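Local coordinates for glutaryl-CoA dehydrogenase (Mycobacterium smegmatis, PDB 3SF6), which belongs to the acyl-CoA dehydrogenase family of flavoproteins and binds dihydroflavine-adenine dinucleotide, at residues L277-A282 with G364-M369; Q301-D306 with R354-A359. All blocks are in the same frame, centred on the assembly; numbering follows the deposited sequence.

Contact 1. Residues L277-A282 with G364-M369; sequences LETALA and GEYPVM
Thr279 is the one residue of 277-282 that meets the other segment, and it leans from its helix against three consecutive residues, Tyr366, Pro367 and Val368. Its CB points toward them and already lies 4.2 Å from Val368 CG2. From there the side chain forks. The methyl, CG2, stands anti to the backbone N (chi1 -65° for OG1), which brings it against two neighbours: Tyr366 CD1 at 3.7 Å, approached obliquely to the ring, and Val368 CG2 at 4.0 Å. Thr279 and Val368 slide past one another in opposite directions, their CG2 methyls side by side. The hydroxyl branch turns toward the proline ring instead, and OG1 comes within 3.7 Å of Pro367 CG, a van der Waals touch on an aliphatic carbon; the hydrogen bond of OG1 goes to the carbonyl of Asp275, one turn back in its own helix. Leu357 of helix 332-357 packs against Tyr366, Val368 and Thr279 alike. A threonine thus packs by its methyl and lends its hydroxyl to an i-4 backbone bond, joining helix 252-286 to the turn that starts helix 368-380 in the C-terminal helical domain of the acyl-CoA dehydrogenase fold.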
# COMPACT_ATOMS: atom_id res chain seq x y z
N LEU A 277 -2.34 14.64 12.78
CA LEU A 277 -1.01 15.00 12.25
C LEU A 277 -0.31 15.98 13.19
O LEU A 277 0.87 15.78 13.52
CB LEU A 277 -1.15 15.55 10.84
CG LEU A 277 0.09 16.13 10.19
CD1 LEU A 277 1.24 15.11 10.21
CD2 LEU A 277 -0.25 16.54 8.75
N GLU A 278 -1.03 17.02 13.63
CA GLU A 278 -0.47 18.00 14.56
C GLU A 278 -0.01 17.33 15.87
O GLU A 278 1.04 17.69 16.42
CB GLU A 278 -1.49 19.08 14.89
CG GLU A 278 -1.74 20.02 13.72
CD GLU A 278 -2.80 21.10 14.00
OE1 GLU A 278 -3.45 21.09 15.10
OE2 GLU A 278 -2.93 21.97 13.11
N THR A 279 -0.79 16.38 16.33
CA THR A 279 -0.48 15.63 17.53
C THR A 279 0.84 14.85 17.33
O THR A 279 1.74 14.91 18.19
CB THR A 279 -1.65 14.70 17.93
OG1 THR A 279 -2.80 15.49 18.29
CG2 THR A 279 -1.22 13.82 19.11
N ALA A 280 0.95 14.15 16.22
CA ALA A 280 2.15 13.36 15.90
C ALA A 280 3.37 14.24 15.71
O ALA A 280 4.47 13.87 16.15
CB ALA A 280 1.93 12.48 14.65
N LEU A 281 3.20 15.40 15.06
CA LEU A 281 4.31 16.33 14.84
C LEU A 281 4.85 16.87 16.16
O LEU A 281 6.08 16.88 16.41
CB LEU A 281 3.93 17.49 13.92
CG LEU A 281 3.81 17.13 12.44
CD1 LEU A 281 3.00 18.20 11.69
CD2 LEU A 281 5.21 16.94 11.84
N ALA A 282 3.95 17.29 17.05
CA ALA A 282 4.35 17.80 18.35
C ALA A 282 5.05 16.75 19.18
O ALA A 282 6.10 17.00 19.80
CB ALA A 282 3.13 18.38 19.09
N GLY A 364 -7.18 8.06 25.98
CA GLY A 364 -7.75 9.38 25.59
C GLY A 364 -6.95 10.58 26.08
O GLY A 364 -7.43 11.72 25.96
N GLU A 365 -5.78 10.38 26.64
CA GLU A 365 -4.78 11.47 26.86
C GLU A 365 -4.55 12.22 25.51
O GLU A 365 -4.30 13.42 25.52
CB GLU A 365 -3.44 10.93 27.36
CG GLU A 365 -2.38 12.03 27.61
CD GLU A 365 -1.03 11.51 28.13
OE1 GLU A 365 -0.79 10.27 28.16
OE2 GLU A 365 -0.19 12.37 28.49
N TYR A 366 -4.60 11.50 24.40
CA TYR A 366 -4.44 12.06 23.06
C TYR A 366 -5.68 11.74 22.26
O TYR A 366 -6.37 10.75 22.57
CB TYR A 366 -3.21 11.42 22.37
CG TYR A 366 -1.91 11.84 23.02
CD1 TYR A 366 -1.36 13.07 22.74
CD2 TYR A 366 -1.29 11.07 23.99
CE1 TYR A 366 -0.17 13.51 23.36
CE2 TYR A 366 -0.10 11.52 24.62
CZ TYR A 366 0.46 12.71 24.27
OH TYR A 366 1.61 13.21 24.89
N PRO A 367 -5.99 12.56 21.21
CA PRO A 367 -7.25 12.43 20.48
C PRO A 367 -7.26 11.38 19.36
O PRO A 367 -8.28 11.19 18.70
CB PRO A 367 -7.43 13.85 19.92
CG PRO A 367 -6.06 14.28 19.63
CD PRO A 367 -5.27 13.80 20.80
N VAL A 368 -6.10 10.75 19.11
CA VAL A 368 -5.89 9.97 17.89
C VAL A 368 -6.80 8.72 17.76
O VAL A 368 -7.36 8.48 16.70
CB VAL A 368 -4.39 9.65 17.72
CG1 VAL A 368 -4.14 8.79 16.49
CG2 VAL A 368 -3.58 11.01 17.64
N MET A 369 -6.91 7.93 18.84
CA MET A 369 -7.75 6.76 18.77
C MET A 369 -9.22 7.15 18.58
O MET A 369 -9.95 6.45 17.85
CB MET A 369 -7.58 5.83 19.99
CG MET A 369 -6.31 5.03 19.91
SD MET A 369 -6.29 3.85 18.57
CE MET A 369 -7.78 2.80 18.88

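Contact 2. Residues Q301-D306 with R354-A359; sequences QQKLAD and RTVLGA. With FDA (dihydroflavine-adenine dinucleotide), chain B.
Lys303 reaches from helix 298-327 to the last turn of helix 332-357, where it meets Thr355 and Val356 within the C-terminal helical domain of an acyl-CoA dehydrogenase, beside the bound dihydroflavine-adenine dinucleotide. The lysine chain is extended beyond CG and runs alongside Val356 in the opposite sense, CD lying 3.8 Å from Val356 CG2. Farther out it crosses the shorter threonine side chain obliquely, and NZ gives a hydrogen bond of 2.8 Å to Thr355 OG1. Thr355 holds that oxygen between its backbone N and carbonyl carbon (chi1 72°), a position from which OG1 also bonds to the carbonyl of Thr352. The hydroxyl therefore links the ammonium group to the helix backbone. NZ has a second, charged partner in Glu386 of the second subunit, whose OE1 is hydrogen-bonded to the dinucleotide, so the lysine connects two helices of its own chain with the subunit interface at the dinucleotide.

The backbone of 354-359 meets the dinucleotide directly. The carbonyl of Thr355 accepts a bond from the ribose hydroxyl, FDA O3B to Thr355 O measuring 2.7 Å. Beyond the helix end Gly358 turns the chain with positive phi (57°), its CA 3.8 Å from FDA O1P. Just past this turn, the backbone amide of Ala359 points almost straight at the diphosphate: Ala359 N lies 3.0 Å from FDA O1P, with an N-H...O angle of 173°.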
# COMPACT_ATOMS: atom_id res chain seq x y z
N GLN A 301 10.37 10.39 10.19
CA GLN A 301 10.25 11.42 9.15
C GLN A 301 9.44 10.92 7.94
O GLN A 301 8.71 11.70 7.29
CB GLN A 301 11.64 11.91 8.75
CG GLN A 301 12.27 12.73 9.88
CD GLN A 301 13.45 13.57 9.47
OE1 GLN A 301 13.84 13.62 8.30
NE2 GLN A 301 14.01 14.30 10.45
N GLN A 302 9.61 9.65 7.58
CA GLN A 302 8.84 9.06 6.50
C GLN A 302 7.33 9.19 6.77
O GLN A 302 6.55 9.63 5.91
CB GLN A 302 9.21 7.61 6.32
CG GLN A 302 8.40 6.92 5.21
CD GLN A 302 8.82 5.48 5.06
OE1 GLN A 302 8.78 4.71 6.01
NE2 GLN A 302 9.26 5.12 3.89
N LYS A 303 6.94 8.79 7.97
CA LYS A 303 5.54 8.93 8.38
C LYS A 303 5.06 10.36 8.34
O LYS A 303 3.98 10.64 7.83
CB LYS A 303 5.28 8.35 9.76
CG LYS A 303 5.54 6.86 9.85
CD LYS A 303 5.41 6.34 11.28
CE LYS A 303 5.66 4.83 11.33
NZ LYS A 303 5.46 4.35 12.75
N LEU A 304 5.84 11.27 8.92
CA LEU A 304 5.42 12.68 8.99
C LEU A 304 5.31 13.28 7.56
O LEU A 304 4.35 14.00 7.27
CB LEU A 304 6.41 13.46 9.87
CG LEU A 304 6.49 13.02 11.31
CD1 LEU A 304 7.67 13.76 11.99
CD2 LEU A 304 5.12 13.27 12.05
N ALA A 305 6.26 12.95 6.69
CA ALA A 305 6.21 13.42 5.30
C ALA A 305 4.99 12.87 4.57
O ALA A 305 4.26 13.60 3.87
CB ALA A 305 7.51 13.08 4.54
N ASP A 306 4.77 11.55 4.69
CA ASP A 306 3.65 10.91 4.01
C ASP A 306 2.30 11.47 4.48
O ASP A 306 1.40 11.74 3.65
CB ASP A 306 3.69 9.40 4.20
CG ASP A 306 4.84 8.71 3.46
OD1 ASP A 306 5.49 9.31 2.57
OD2 ASP A 306 5.01 7.48 3.72
N ARG A 354 -1.10 7.36 15.40
CA ARG A 354 -1.17 6.60 16.66
C ARG A 354 0.15 5.82 16.88
O ARG A 354 0.69 5.75 18.00
CB ARG A 354 -2.36 5.66 16.63
CG ARG A 354 -2.92 5.26 18.00
CD ARG A 354 -2.02 4.43 18.86
NE ARG A 354 -1.62 3.20 18.19
CZ ARG A 354 -0.59 2.43 18.52
NH1 ARG A 354 -0.37 1.33 17.79
NH2 ARG A 354 0.23 2.72 19.52
N THR A 355 0.72 5.28 15.81
CA THR A 355 1.95 4.50 15.95
C THR A 355 3.13 5.34 16.44
O THR A 355 4.01 4.85 17.16
CB THR A 355 2.34 3.74 14.67
OG1 THR A 355 2.80 4.66 13.66
CG2 THR A 355 1.18 2.90 14.11
N VAL A 356 3.14 6.62 16.07
CA VAL A 356 4.19 7.55 16.44
C VAL A 356 4.13 7.82 17.95
O VAL A 356 5.16 8.04 18.58
CB VAL A 356 4.07 8.86 15.63
CG1 VAL A 356 5.09 9.95 16.11
CG2 VAL A 356 4.28 8.62 14.11
N LEU A 357 2.92 7.77 18.52
CA LEU A 357 2.75 8.02 19.97
C LEU A 357 3.10 6.84 20.85
O LEU A 357 3.18 6.99 22.08
CB LEU A 357 1.32 8.45 20.29
CG LEU A 357 0.73 9.57 19.47
CD1 LEU A 357 -0.70 9.93 19.94
CD2 LEU A 357 1.61 10.78 19.35
N GLY A 358 3.36 5.68 20.25
CA GLY A 358 3.65 4.49 21.05
C GLY A 358 2.50 4.22 22.02
O GLY A 358 1.33 4.41 21.69
N ALA A 359 2.82 3.72 23.20
CA ALA A 359 1.80 3.31 24.15
C ALA A 359 0.94 4.50 24.54
O ALA A 359 -0.25 4.33 24.77
CB ALA A 359 2.41 2.69 25.42
PA FDA B . 8.77 4.92 22.30
O1A FDA B . 9.93 4.04 22.45
O2A FDA B . 8.74 6.26 22.91
O5B FDA B . 8.62 5.05 20.70
C5B FDA B . 7.71 6.03 20.14
C4B FDA B . 7.67 5.88 18.63
O4B FDA B . 8.99 6.20 18.14
C3B FDA B . 7.37 4.47 18.15
O3B FDA B . 6.65 4.54 16.89
C2B FDA B . 8.77 3.90 17.93
O2B FDA B . 8.74 2.76 17.05
C1B FDA B . 9.55 5.11 17.40
N9A FDA B . 10.99 4.98 17.66
C8A FDA B . 11.58 4.90 18.89
N7A FDA B . 12.91 4.74 18.74
C5A FDA B . 13.15 4.71 17.39
C6A FDA B . 14.29 4.56 16.60
N6A FDA B . 15.52 4.41 17.15
N1A FDA B . 14.14 4.60 15.26
C2A FDA B . 12.94 4.72 14.69
N3A FDA B . 11.83 4.86 15.39
C4A FDA B . 11.92 4.85 16.74
N1 FDA B . 6.00 -2.97 29.00
C2 FDA B . 6.43 -3.74 30.04
O2 FDA B . 7.59 -3.58 30.48
N3 FDA B . 5.61 -4.68 30.56
C4 FDA B . 4.35 -4.87 30.14
O4 FDA B . 3.59 -5.71 30.70
C4X FDA B . 3.90 -4.10 29.05
N5 FDA B . 2.62 -4.20 28.62
C5X FDA B . 2.08 -3.21 27.82
C6 FDA B . 0.71 -3.11 27.62
C7 FDA B . 0.15 -2.14 26.81
C7M FDA B . -1.37 -2.02 26.69
C8 FDA B . 1.00 -1.28 26.14
C8M FDA B . 0.37 -0.22 25.23
C9 FDA B . 2.37 -1.34 26.32
C9A FDA B . 2.93 -2.32 27.17
N10 FDA B . 4.30 -2.36 27.43
C10 FDA B . 4.75 -3.14 28.52
C1' FDA B . 5.16 -1.24 27.03
C2' FDA B . 5.63 -1.46 25.59
O2' FDA B . 6.68 -2.44 25.54
C3' FDA B . 6.14 -0.13 25.05
O3' FDA B . 5.00 0.68 24.78
C4' FDA B . 6.94 -0.28 23.75
O4' FDA B . 8.23 -0.88 24.02
C5' FDA B . 7.14 1.05 23.02
O5' FDA B . 7.75 1.99 23.92
P FDA B . 7.09 3.43 24.05
O1P FDA B . 5.63 3.30 24.12
O2P FDA B . 7.79 4.15 25.14
O3P FDA B . 7.40 4.15 22.64

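How the contacts relate
Both contacts are partly buried and lie in the C-terminal helical domain with their centres about 10 Å apart, contact 2 nested along the chain within the loop that contact 1 closes. Contact 1 brings helix 252-286 to the start of helix 368-380 by van der Waals contacts alone, with no hydrogen bond across it, whereas contact 2 joins helices 298-327 and 332-357 through a charged hydrogen bond and gives backbone groups to the dinucleotide. They share a seam: Val368 and Met369 pack on Arg354, Tyr366 on Leu357, and Leu281 on Leu304. Both also touch the second subunit, which contributes salt bridges to Lys303 and Arg354 at contact 2 but backbone bonds and packing at contact 1.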